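Local coordinates for fluorescence recovery protein (Synechocystis sp., PDB 4JDX) that accelerates the return of the orange carotenoid protein from its red to its orange form and increases fluorescence recovery after non-photochemical quenching, at residues A25-A30 / A85-E90; V79-F84 / Q106-A111; D36-T41 / H59-A64; G71-R76 / E90-A95. One frame throughout, in Å; residues are numbered along the deposited sequence.

Contact 1: A25-A30 / A85-E90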
loop_
_atom_site.group_PDB
_atom_site.type_symbol
_atom_site.label_atom_id
_atom_site.label_comp_id
_atom_site.label_asym_id
_atom_site.label_seq_id
_atom_site.Cartn_x
_atom_site.Cartn_y
_atom_site.Cartn_z
ATOM N N ALA A 25 27.386 -7.531 6.598
ATOM C CA ALA A 25 26.829 -7.427 7.939
ATOM C C ALA A 25 26.292 -6.020 8.165
ATOM O O ALA A 25 25.306 -5.825 8.877
ATOM C CB ALA A 25 27.887 -7.771 8.979
ATOM N N LEU A 26 26.941 -5.043 7.544
ATOM C CA LEU A 26 26.534 -3.651 7.684
ATOM C C LEU A 26 25.309 -3.365 6.818
ATOM O O LEU A 26 24.451 -2.565 7.188
ATOM C CB LEU A 26 27.684 -2.714 7.310
ATOM C CG LEU A 26 27.361 -1.225 7.426
ATOM C CD1 LEU A 26 26.760 -0.911 8.795
ATOM C CD2 LEU A 26 28.610 -0.391 7.171
ATOM N N PHE A 27 25.233 -4.029 5.666
ATOM C CA PHE A 27 24.064 -3.929 4.796
ATOM C C PHE A 27 22.811 -4.375 5.533
ATOM O O PHE A 27 21.806 -3.669 5.558
ATOM C CB PHE A 27 24.241 -4.797 3.546
ATOM C CG PHE A 27 24.807 -4.062 2.360
ATOM C CD1 PHE A 27 25.416 -2.829 2.507
ATOM C CD2 PHE A 27 24.715 -4.607 1.091
ATOM C CE1 PHE A 27 25.930 -2.161 1.412
ATOM C CE2 PHE A 27 25.225 -3.940 -0.005
ATOM C CZ PHE A 27 25.832 -2.717 0.156
ATOM N N ARG A 28 22.876 -5.558 6.131
ATOM C CA ARG A 28 21.741 -6.109 6.857
ATOM C C ARG A 28 21.342 -5.189 8.006
ATOM O O ARG A 28 20.160 -4.972 8.255
ATOM C CB ARG A 28 22.086 -7.501 7.386
ATOM C CG ARG A 28 22.327 -8.525 6.288
ATOM C CD ARG A 28 22.517 -9.919 6.860
ATOM N NE ARG A 28 23.833 -10.090 7.473
ATOM C CZ ARG A 28 24.876 -10.675 6.889
ATOM N NH1 ARG A 28 24.785 -11.167 5.659
ATOM N NH2 ARG A 28 26.027 -10.773 7.542
ATOM N N LYS A 29 22.339 -4.646 8.695
ATOM C CA LYS A 29 22.102 -3.735 9.806
ATOM C C LYS A 29 21.308 -2.520 9.332
ATOM O O LYS A 29 20.293 -2.157 9.928
ATOM C CB LYS A 29 23.436 -3.279 10.392
ATOM C CG LYS A 29 23.348 -2.695 11.788
ATOM C CD LYS A 29 24.705 -2.182 12.235
ATOM C CE LYS A 29 24.791 -2.039 13.742
ATOM N NZ LYS A 29 25.462 -3.212 14.373
ATOM N N ALA A 30 21.780 -1.901 8.254
ATOM C CA ALA A 30 21.124 -0.737 7.668
ATOM C C ALA A 30 19.719 -1.104 7.209
ATOM O O ALA A 30 18.767 -0.346 7.404
ATOM C CB ALA A 30 21.939 -0.213 6.492
ATOM N N ALA A 85 27.439 5.250 0.088
ATOM C CA ALA A 85 27.311 6.701 0.090
ATOM C C ALA A 85 25.857 7.101 0.320
ATOM O O ALA A 85 25.564 7.994 1.116
ATOM C CB ALA A 85 27.813 7.274 -1.226
ATOM N N GLN A 86 24.950 6.428 -0.380
ATOM C CA GLN A 86 23.521 6.698 -0.248
ATOM C C GLN A 86 23.041 6.392 1.170
ATOM O O GLN A 86 22.338 7.195 1.786
ATOM C CB GLN A 86 22.725 5.864 -1.250
ATOM C CG GLN A 86 21.250 6.227 -1.315
ATOM C CD GLN A 86 21.013 7.622 -1.877
ATOM O OE1 GLN A 86 21.858 8.166 -2.589
ATOM N NE2 GLN A 86 19.863 8.205 -1.558
ATOM N N LEU A 87 23.426 5.225 1.676
ATOM C CA LEU A 87 23.077 4.810 3.031
ATOM C C LEU A 87 23.570 5.822 4.055
ATOM O O LEU A 87 22.883 6.117 5.035
ATOM C CB LEU A 87 23.688 3.442 3.336
ATOM C CG LEU A 87 23.168 2.283 2.486
ATOM C CD1 LEU A 87 23.931 1.001 2.804
ATOM C CD2 LEU A 87 21.662 2.099 2.685
ATOM N N LEU A 88 24.767 6.349 3.821
ATOM C CA LEU A 88 25.364 7.332 4.714
ATOM C C LEU A 88 24.588 8.639 4.645
ATOM O O LEU A 88 24.316 9.274 5.665
ATOM C CB LEU A 88 26.818 7.576 4.320
ATOM C CG LEU A 88 27.601 8.555 5.192
ATOM C CD1 LEU A 88 27.750 8.023 6.612
ATOM C CD2 LEU A 88 28.955 8.825 4.563
ATOM N N LYS A 89 24.228 9.033 3.429
ATOM C CA LYS A 89 23.463 10.251 3.216
ATOM C C LYS A 89 22.078 10.131 3.846
ATOM O O LYS A 89 21.528 11.110 4.350
ATOM C CB LYS A 89 23.330 10.535 1.719
ATOM C CG LYS A 89 22.884 11.950 1.407
ATOM C CD LYS A 89 22.681 12.159 -0.079
ATOM C CE LYS A 89 22.272 13.590 -0.371
ATOM N NZ LYS A 89 21.731 13.742 -1.746
ATOM N N GLU A 90 21.525 8.922 3.819
ATOM C CA GLU A 90 20.191 8.667 4.353
ATOM C C GLU A 90 20.221 8.364 5.851
ATOM O O GLU A 90 19.174 8.169 6.470
ATOM C CB GLU A 90 19.535 7.505 3.603
ATOM C CG GLU A 90 19.188 7.812 2.155
ATOM C CD GLU A 90 18.544 6.635 1.449
ATOM O OE1 GLU A 90 18.322 5.597 2.105
ATOM O OE2 GLU A 90 18.261 6.747 0.239
#
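Leu87 of helix 80-89 points straight at helix 17-47 and packs against Phe27 and Ala30, which lie almost one helical turn apart. Its CB does not reach segment 25-30 and lies instead beside Val93 of the following loop. The first torsion sets CG anti to the carbonyl carbon (chi1 -64°), and chi2 of 175° turns CD1 toward the Phe27 ring and CD2 toward Tyr73 and Leu92. CD1 makes the closest approach. It lies 4.0 Å from CE1 of the Phe27 ring and 4.1 Å from CD1 of the same ring, obliquely placed, the two side chains crossing at about a right angle. This CD1 also comes within 4.4 Å of Ala30 CB. Each residue type suits its place: a branched leucine can give one methyl to helix 17-47 and the other to Tyr73 and Leu92, the flat phenylalanine reaches in from the flank of its helix, and the small alanine lets the backbones come to 7.5 Å between the CA atoms of Ala30 and Leu87. On a more exposed flank of helix 80-89, Gln86 NE2 donates a nearly straight 2.8 Å hydrogen bond (170°) to Glu90 OE2, one turn on. The whole contact lies in the buried interior, where helix 80-89 crosses the long helix 17-47 and presents another face, through Leu88, to helix 103-114.

Contact 2: V79-F84 / Q106-A111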
loop_
_atom_site.group_PDB
_atom_site.type_symbol
_atom_site.label_atom_id
_atom_site.label_comp_id
_atom_site.label_asym_id
_atom_site.label_seq_id
_atom_site.Cartn_x
_atom_site.Cartn_y
_atom_site.Cartn_z
ATOM N N VAL A 79 28.487 -0.768 -8.084
ATOM C CA VAL A 79 27.703 0.247 -7.387
ATOM C C VAL A 79 27.828 0.192 -5.865
ATOM O O VAL A 79 27.351 1.092 -5.171
ATOM C CB VAL A 79 26.210 0.115 -7.746
ATOM C CG1 VAL A 79 26.005 0.346 -9.239
ATOM C CG2 VAL A 79 25.681 -1.253 -7.325
ATOM N N ILE A 80 28.467 -0.853 -5.345
ATOM C CA ILE A 80 28.533 -1.064 -3.900
ATOM C C ILE A 80 29.049 0.171 -3.167
ATOM O O ILE A 80 28.612 0.471 -2.055
ATOM C CB ILE A 80 29.417 -2.276 -3.543
ATOM C CG1 ILE A 80 29.384 -2.532 -2.033
ATOM C CG2 ILE A 80 30.848 -2.060 -4.025
ATOM C CD1 ILE A 80 30.025 -3.842 -1.623
ATOM N N ILE A 81 29.975 0.886 -3.796
ATOM C CA ILE A 81 30.518 2.112 -3.218
ATOM C C ILE A 81 29.465 3.214 -3.216
ATOM O O ILE A 81 29.354 3.980 -2.258
ATOM C CB ILE A 81 31.751 2.612 -3.996
ATOM C CG1 ILE A 81 32.902 1.614 -3.860
ATOM C CG2 ILE A 81 32.182 3.988 -3.492
ATOM C CD1 ILE A 81 33.506 1.559 -2.464
ATOM N N PHE A 82 28.693 3.287 -4.296
ATOM C CA PHE A 82 27.630 4.277 -4.413
ATOM C C PHE A 82 26.546 3.997 -3.381
ATOM O O PHE A 82 25.977 4.918 -2.796
ATOM C CB PHE A 82 27.028 4.248 -5.823
ATOM C CG PHE A 82 28.013 4.578 -6.918
ATOM C CD1 PHE A 82 29.137 5.342 -6.656
ATOM C CD2 PHE A 82 27.813 4.124 -8.211
ATOM C CE1 PHE A 82 30.039 5.644 -7.659
ATOM C CE2 PHE A 82 28.714 4.424 -9.217
ATOM C CZ PHE A 82 29.826 5.185 -8.940
ATOM N N VAL A 83 26.276 2.716 -3.154
ATOM C CA VAL A 83 25.238 2.304 -2.217
ATOM C C VAL A 83 25.559 2.805 -0.815
ATOM O O VAL A 83 24.710 3.402 -0.154
ATOM C CB VAL A 83 25.082 0.767 -2.181
ATOM C CG1 VAL A 83 24.096 0.347 -1.092
ATOM C CG2 VAL A 83 24.645 0.238 -3.543
ATOM N N PHE A 84 26.785 2.562 -0.363
ATOM C CA PHE A 84 27.204 3.002 0.965
ATOM C C PHE A 84 27.055 4.511 1.123
ATOM O O PHE A 84 26.588 4.992 2.155
ATOM C CB PHE A 84 28.647 2.579 1.250
ATOM C CG PHE A 84 28.772 1.162 1.737
ATOM C CD1 PHE A 84 28.141 0.762 2.899
ATOM C CD2 PHE A 84 29.520 0.233 1.035
ATOM C CE1 PHE A 84 28.249 -0.537 3.348
ATOM C CE2 PHE A 84 29.630 -1.069 1.485
ATOM C CZ PHE A 84 28.994 -1.451 2.642
ATOM N N GLN A 106 36.715 4.657 2.263
ATOM C CA GLN A 106 36.015 5.493 3.230
ATOM C C GLN A 106 35.938 6.934 2.741
ATOM O O GLN A 106 34.876 7.555 2.776
ATOM C CB GLN A 106 36.716 5.447 4.589
ATOM C CG GLN A 106 36.716 4.080 5.244
ATOM C CD GLN A 106 37.222 4.120 6.674
ATOM O OE1 GLN A 106 36.715 4.876 7.503
ATOM N NE2 GLN A 106 38.226 3.303 6.970
ATOM N N SER A 107 37.068 7.454 2.275
ATOM C CA SER A 107 37.147 8.836 1.822
ATOM C C SER A 107 36.215 9.077 0.643
ATOM O O SER A 107 35.496 10.076 0.600
ATOM C CB SER A 107 38.584 9.182 1.426
ATOM O OG SER A 107 39.436 9.166 2.556
ATOM N N LYS A 108 36.231 8.153 -0.311
ATOM C CA LYS A 108 35.414 8.273 -1.511
ATOM C C LYS A 108 33.933 8.289 -1.137
ATOM O O LYS A 108 33.162 9.108 -1.638
ATOM C CB LYS A 108 35.706 7.111 -2.463
ATOM C CG LYS A 108 34.947 7.169 -3.778
ATOM C CD LYS A 108 35.353 8.377 -4.608
ATOM C CE LYS A 108 34.729 8.328 -5.995
ATOM N NZ LYS A 108 34.972 9.575 -6.775
ATOM N N ILE A 109 33.550 7.384 -0.244
ATOM C CA ILE A 109 32.170 7.288 0.213
ATOM C C ILE A 109 31.719 8.578 0.890
ATOM O O ILE A 109 30.700 9.161 0.519
ATOM C CB ILE A 109 31.994 6.111 1.195
ATOM C CG1 ILE A 109 32.108 4.783 0.443
ATOM C CG2 ILE A 109 30.652 6.201 1.914
ATOM C CD1 ILE A 109 32.112 3.564 1.341
ATOM N N LYS A 110 32.480 9.018 1.886
ATOM C CA LYS A 110 32.164 10.245 2.606
ATOM C C LYS A 110 32.029 11.413 1.637
ATOM O O LYS A 110 31.137 12.250 1.776
ATOM C CB LYS A 110 33.249 10.548 3.641
ATOM C CG LYS A 110 33.344 9.518 4.752
ATOM C CD LYS A 110 34.429 9.874 5.751
ATOM C CE LYS A 110 34.553 8.810 6.824
ATOM N NZ LYS A 110 35.483 9.213 7.912
ATOM N N ALA A 111 32.916 11.452 0.647
ATOM C CA ALA A 111 32.939 12.533 -0.330
ATOM C C ALA A 111 31.645 12.562 -1.137
ATOM O O ALA A 111 31.010 13.609 -1.276
ATOM C CB ALA A 111 34.140 12.377 -1.261
#
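Around Ile81 and Ile109, whose CA atoms are 6.4 Å apart, two short helical segments pass with their axes 9.0 Å from each other. Their directions diverge by 54°, with a negative crossing sign, close to the value expected when ridges formed by residues four apart lie in the matching grooves. Ile109 is the centre of the packing and points toward helix 80-84. Its CG1 sits 4.0 Å from Ile81 CG2 and also rests against the Ile81 carbonyl oxygen. Its terminal CD1 reaches farther, to 3.6 Å from Phe84 CB, and meets the ring near its root, 4.1 Å from CG. Its CG2 covers the Phe84 backbone at the carbonyl carbon. In the all-helical fold this places helix 80-89 between two partners, for Phe84 bends its ring away to Leu26 and Phe27 of helix 17-47 while its CB stays with helix 103-114. A beta-branched isoleucine is apt here, since CG1 and CG2 lie against the backbone of Ile81 and Phe84 while CD1 reaches Phe84 CB. With an alanine here, CG1, CG2 and CD1 would be gone, which would probably open a gap beside Phe84 CB and leave Ile81 CG2 without the methylene of CG1 beside it. Toward the solvent, the aliphatic part of Lys108 extends the apolar surface: its CG lies 4.2 Å from Ile81 CG2, and the methylenes carry the charged NZ onward from the hydrophobic seam.

Contact 3: D36-T41 / H59-A64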
loop_
_atom_site.group_PDB
_atom_site.type_symbol
_atom_site.label_atom_id
_atom_site.label_comp_id
_atom_site.label_asym_id
_atom_site.label_seq_id
_atom_site.Cartn_x
_atom_site.Cartn_y
_atom_site.Cartn_z
ATOM N N ASP A 36 12.676 -0.276 10.441
ATOM C CA ASP A 36 12.210 0.405 11.640
ATOM C C ASP A 36 11.680 1.795 11.308
ATOM O O ASP A 36 10.617 2.195 11.787
ATOM C CB ASP A 36 13.335 0.497 12.673
ATOM C CG ASP A 36 13.636 -0.837 13.327
ATOM O OD1 ASP A 36 12.743 -1.711 13.335
ATOM O OD2 ASP A 36 14.761 -1.014 13.836
ATOM N N GLY A 37 12.415 2.524 10.477
ATOM C CA GLY A 37 12.002 3.856 10.079
ATOM C C GLY A 37 10.730 3.802 9.256
ATOM O O GLY A 37 9.784 4.548 9.504
ATOM N N LEU A 38 10.708 2.902 8.278
ATOM C CA LEU A 38 9.558 2.739 7.401
ATOM C C LEU A 38 8.302 2.467 8.215
ATOM O O LEU A 38 7.282 3.138 8.061
ATOM C CB LEU A 38 9.786 1.580 6.432
ATOM C CG LEU A 38 8.594 1.262 5.525
ATOM C CD1 LEU A 38 8.169 2.511 4.765
ATOM C CD2 LEU A 38 8.927 0.124 4.568
ATOM N N LEU A 39 8.390 1.465 9.080
ATOM C CA LEU A 39 7.281 1.084 9.935
ATOM C C LEU A 39 6.748 2.285 10.717
ATOM O O LEU A 39 5.541 2.512 10.772
ATOM C CB LEU A 39 7.729 -0.013 10.899
ATOM C CG LEU A 39 6.649 -0.589 11.809
ATOM C CD1 LEU A 39 5.418 -0.991 11.000
ATOM C CD2 LEU A 39 7.206 -1.771 12.593
ATOM N N ALA A 40 7.658 3.056 11.306
ATOM C CA ALA A 40 7.291 4.200 12.136
ATOM C C ALA A 40 6.509 5.246 11.345
ATOM O O ALA A 40 5.484 5.747 11.810
ATOM C CB ALA A 40 8.541 4.828 12.748
ATOM N N THR A 41 6.995 5.576 10.152
ATOM C CA THR A 41 6.331 6.566 9.308
ATOM C C THR A 41 4.951 6.071 8.894
ATOM O O THR A 41 3.960 6.788 9.016
ATOM C CB THR A 41 7.148 6.890 8.035
ATOM O OG1 THR A 41 7.359 5.696 7.270
ATOM C CG2 THR A 41 8.487 7.514 8.395
ATOM N N HIS A 59 -0.594 4.386 0.393
ATOM C CA HIS A 59 -0.453 3.221 -0.462
ATOM C C HIS A 59 0.647 3.431 -1.497
ATOM O O HIS A 59 1.484 2.555 -1.715
ATOM C CB HIS A 59 -1.769 2.928 -1.171
ATOM C CG HIS A 59 -1.671 1.824 -2.177
ATOM N ND1 HIS A 59 -1.490 0.509 -1.817
ATOM C CD2 HIS A 59 -1.714 1.847 -3.529
ATOM C CE1 HIS A 59 -1.436 -0.237 -2.908
ATOM N NE2 HIS A 59 -1.569 0.549 -3.958
ATOM N N ASP A 60 0.639 4.600 -2.131
ATOM C CA ASP A 60 1.636 4.930 -3.141
ATOM C C ASP A 60 3.025 4.930 -2.519
ATOM O O ASP A 60 3.990 4.450 -3.117
ATOM C CB ASP A 60 1.345 6.303 -3.750
ATOM C CG ASP A 60 0.040 6.338 -4.523
ATOM O OD1 ASP A 60 -0.437 5.263 -4.944
ATOM O OD2 ASP A 60 -0.504 7.447 -4.713
ATOM N N PHE A 61 3.112 5.473 -1.310
ATOM C CA PHE A 61 4.367 5.540 -0.571
ATOM C C PHE A 61 4.944 4.147 -0.318
ATOM O O PHE A 61 6.121 3.903 -0.577
ATOM C CB PHE A 61 4.151 6.278 0.754
ATOM C CG PHE A 61 5.339 6.240 1.676
ATOM C CD1 PHE A 61 6.404 7.100 1.495
ATOM C CD2 PHE A 61 5.384 5.346 2.731
ATOM C CE1 PHE A 61 7.495 7.063 2.342
ATOM C CE2 PHE A 61 6.470 5.308 3.580
ATOM C CZ PHE A 61 7.526 6.167 3.387
ATOM N N LEU A 62 4.113 3.237 0.185
ATOM C CA LEU A 62 4.539 1.862 0.447
ATOM C C LEU A 62 4.978 1.149 -0.825
ATOM O O LEU A 62 6.003 0.469 -0.844
ATOM C CB LEU A 62 3.411 1.063 1.100
ATOM C CG LEU A 62 3.277 1.182 2.616
ATOM C CD1 LEU A 62 1.931 0.634 3.067
ATOM C CD2 LEU A 62 4.424 0.452 3.310
ATOM N N SER A 63 4.185 1.293 -1.882
ATOM C CA SER A 63 4.498 0.665 -3.160
ATOM C C SER A 63 5.893 1.072 -3.604
ATOM O O SER A 63 6.680 0.244 -4.064
ATOM C CB SER A 63 3.487 1.079 -4.231
ATOM O OG SER A 63 2.227 0.435 -4.067
ATOM N N ALA A 64 6.192 2.356 -3.447
ATOM C CA ALA A 64 7.439 2.929 -3.933
ATOM C C ALA A 64 8.600 2.542 -3.027
ATOM O O ALA A 64 9.638 2.076 -3.498
ATOM C CB ALA A 64 7.319 4.447 -4.018
#
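Leu38 and Phe61 make the tight part of this contact, the CD1 methyl of Leu38 lying 3.5 Å from CE2 and 4.0 Å from CZ at the far end of the Phe61 ring. The two side chains lie alongside one another, running antiparallel, and the methyl approaches the ring obliquely. Phe61 has CG anti to its N (chi1 172°), a torsion that carries the ring out from helix 53-70 toward helix 17-47, far enough to bridge helices whose nearest CA atoms, of Leu38 and Leu62, are 8.6 Å apart. Leucine suits the buried side and a long aromatic the span. The looser, more exposed side belongs to Thr41. Its OG1 stands 3.8 Å from Phe61 CE2, the Thr41 side chain lying roughly at right angles to that of Phe61, but the hydroxyl spends its proton elsewhere: with chi1 at 59° it turns back over its own helix and donates a 2.7 Å hydrogen bond to Leu38 O. A threonine can thus sit at the edge of an apolar contact with its polar group satisfied. Replacing Phe61 by an alanine would probably leave Leu38 CD1 without its aromatic partner and open a gap between the two helices, since CB alone does not span that distance. Val42 and Gln45 also touch the ring. Deeper in, Leu38 packs on Leu55 of the second subunit, and Leu62 on His59 of that subunit. The arrangement is that of an alpha-helical hairpin, one face of which packs against the second subunit, in keeping with a probable dimer.

Contact 4: G71-R76 / E90-A95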
loop_
_atom_site.group_PDB
_atom_site.type_symbol
_atom_site.label_atom_id
_atom_site.label_comp_id
_atom_site.label_asym_id
_atom_site.label_seq_id
_atom_site.Cartn_x
_atom_site.Cartn_y
_atom_site.Cartn_z
ATOM N N GLY A 71 15.691 -3.472 -4.209
ATOM C CA GLY A 71 16.884 -3.415 -5.036
ATOM C C GLY A 71 17.937 -2.434 -4.552
ATOM O O GLY A 71 18.894 -2.144 -5.271
ATOM N N LYS A 72 17.777 -1.929 -3.331
ATOM C CA LYS A 72 18.677 -0.904 -2.808
ATOM C C LYS A 72 20.020 -1.467 -2.343
ATOM O O LYS A 72 21.056 -0.825 -2.503
ATOM C CB LYS A 72 18.022 -0.150 -1.647
ATOM C CG LYS A 72 18.977 0.787 -0.922
ATOM C CD LYS A 72 18.321 1.461 0.266
ATOM C CE LYS A 72 17.624 2.745 -0.137
ATOM N NZ LYS A 72 17.286 3.573 1.049
ATOM N N TYR A 73 19.997 -2.663 -1.765
ATOM C CA TYR A 73 21.195 -3.239 -1.163
ATOM C C TYR A 73 21.954 -4.126 -2.143
ATOM O O TYR A 73 22.065 -5.336 -1.955
ATOM C CB TYR A 73 20.821 -3.999 0.112
ATOM C CG TYR A 73 20.244 -3.074 1.160
ATOM C CD1 TYR A 73 21.071 -2.399 2.048
ATOM C CD2 TYR A 73 18.878 -2.844 1.239
ATOM C CE1 TYR A 73 20.554 -1.539 2.994
ATOM C CE2 TYR A 73 18.353 -1.986 2.184
ATOM C CZ TYR A 73 19.197 -1.335 3.058
ATOM O OH TYR A 73 18.687 -0.476 4.005
ATOM N N ASP A 74 22.481 -3.495 -3.187
ATOM C CA ASP A 74 23.221 -4.186 -4.231
ATOM C C ASP A 74 24.706 -4.239 -3.872
ATOM O O ASP A 74 25.356 -3.203 -3.736
ATOM C CB ASP A 74 23.022 -3.457 -5.560
ATOM C CG ASP A 74 23.544 -4.240 -6.741
ATOM O OD1 ASP A 74 24.201 -5.281 -6.533
ATOM O OD2 ASP A 74 23.304 -3.807 -7.887
ATOM N N ASP A 75 25.239 -5.449 -3.726
ATOM C CA ASP A 75 26.609 -5.635 -3.253
ATOM C C ASP A 75 27.610 -5.743 -4.401
ATOM O O ASP A 75 28.796 -5.992 -4.174
ATOM C CB ASP A 75 26.696 -6.890 -2.379
ATOM C CG ASP A 75 26.556 -8.168 -3.179
ATOM O OD1 ASP A 75 27.097 -9.205 -2.742
ATOM O OD2 ASP A 75 25.910 -8.138 -4.246
ATOM N N ARG A 76 27.138 -5.548 -5.629
ATOM C CA ARG A 76 27.998 -5.684 -6.798
ATOM C C ARG A 76 29.074 -4.603 -6.844
ATOM O O ARG A 76 28.854 -3.466 -6.425
ATOM C CB ARG A 76 27.170 -5.684 -8.085
ATOM C CG ARG A 76 26.443 -6.997 -8.323
ATOM C CD ARG A 76 25.561 -6.953 -9.559
ATOM N NE ARG A 76 24.459 -6.007 -9.410
ATOM C CZ ARG A 76 23.507 -5.818 -10.318
ATOM N NH1 ARG A 76 23.516 -6.512 -11.448
ATOM N NH2 ARG A 76 22.542 -4.935 -10.102
ATOM N N GLU A 90 21.525 8.922 3.819
ATOM C CA GLU A 90 20.191 8.667 4.353
ATOM C C GLU A 90 20.221 8.364 5.851
ATOM O O GLU A 90 19.174 8.169 6.470
ATOM C CB GLU A 90 19.535 7.505 3.603
ATOM C CG GLU A 90 19.188 7.812 2.155
ATOM C CD GLU A 90 18.544 6.635 1.449
ATOM O OE1 GLU A 90 18.322 5.597 2.105
ATOM O OE2 GLU A 90 18.261 6.747 0.239
ATOM N N GLY A 91 21.416 8.322 6.432
ATOM C CA GLY A 91 21.557 8.094 7.859
ATOM C C GLY A 91 21.332 6.647 8.261
ATOM O O GLY A 91 21.123 6.350 9.439
ATOM N N LEU A 92 21.379 5.745 7.285
ATOM C CA LEU A 92 21.166 4.323 7.540
ATOM C C LEU A 92 22.447 3.636 8.012
ATOM O O LEU A 92 22.407 2.540 8.573
ATOM C CB LEU A 92 20.612 3.635 6.290
ATOM C CG LEU A 92 19.183 4.056 5.928
ATOM C CD1 LEU A 92 18.710 3.372 4.652
ATOM C CD2 LEU A 92 18.232 3.764 7.081
ATOM N N VAL A 93 23.582 4.285 7.777
ATOM C CA VAL A 93 24.839 3.868 8.386
ATOM C C VAL A 93 25.597 5.092 8.882
ATOM O O VAL A 93 25.454 6.189 8.339
ATOM C CB VAL A 93 25.734 3.084 7.402
ATOM C CG1 VAL A 93 24.987 1.876 6.847
ATOM C CG2 VAL A 93 26.233 3.992 6.281
ATOM N N GLN A 94 26.397 4.899 9.923
ATOM C CA GLN A 94 27.224 5.969 10.461
ATOM C C GLN A 94 28.638 5.841 9.905
ATOM O O GLN A 94 29.112 4.735 9.645
ATOM C CB GLN A 94 27.228 5.918 11.992
ATOM C CG GLN A 94 25.846 6.095 12.609
ATOM C CD GLN A 94 25.247 7.459 12.315
ATOM O OE1 GLN A 94 24.231 7.571 11.628
ATOM N NE2 GLN A 94 25.873 8.505 12.842
ATOM N N ALA A 95 29.296 6.977 9.703
ATOM C CA ALA A 95 30.647 7.003 9.150
ATOM C C ALA A 95 31.591 6.116 9.959
ATOM O O ALA A 95 32.504 5.501 9.408
ATOM C CB ALA A 95 31.167 8.430 9.120
#
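Lys72 and Glu90 carry the ionic part of this contact between two loops. Their side chains come from opposite directions, and Lys72 NZ donates to Glu90 OE1 at 2.5 Å, on the syn lone pair of that oxygen. Lys72 leaves its backbone nearly extended and then bends at chi3 (-88°), which brings NZ to the carboxylate. The same NZ forms salt bridges with Glu34 and Glu68, so a single lysine charge gathers three carboxylates from three places in the chain; a flexible, long cation is suited to that, and its charge would probably ease the grouping of the acids. The remaining contacts are van der Waals: the Leu92 CD1 methyl lies 3.9 Å from each of Lys72 NZ and Tyr73 OH, its side chain crossing Tyr73 at about a right angle. The tyrosine hydroxyl finds its polar partner outside, in Glu34.

Turns shape both loops. Helix 80-89 ends in a Schellman motif, where Gly91 takes a positive phi of 76°, a conformation easiest for a residue without a side chain, and the chain then passes into Leu92. In the other loop Tyr73 centres an inverse gamma turn, and Asp74 OD1 accepts the backbone N of Arg76, two residues on, at 3.1 Å, an Asx turn. The Arg76 side chain also binds this carboxylate, side-on, NE reaching OD1 at 3.0 Å and NH2 reaching OD2 at 2.6 Å; OD2 lies in the guanidinium plane, whereas OD1 is tilted 17° from it.

From the N terminus the chain first supplies 25-30, half of contact 1, and then 36-41, both on helix 17-47. Helix 53-70 closes contact 3 at once, making a hairpin nested inside the larger loop that contact 1 closes when helix 80-89 returns to helix 17-47. Contact 4 opens at 71-76, within that loop, and closes at 90-95, beyond it, so contacts 1 and 4 cross; they share Glu90, with centres 3 Å apart. Contact 2 opens at 79-84 and closes last, at 106-111, crossing both of them and adding helix 103-114. Contact 3 stays apart, its centre about 17 Å from those of contacts 1 and 4.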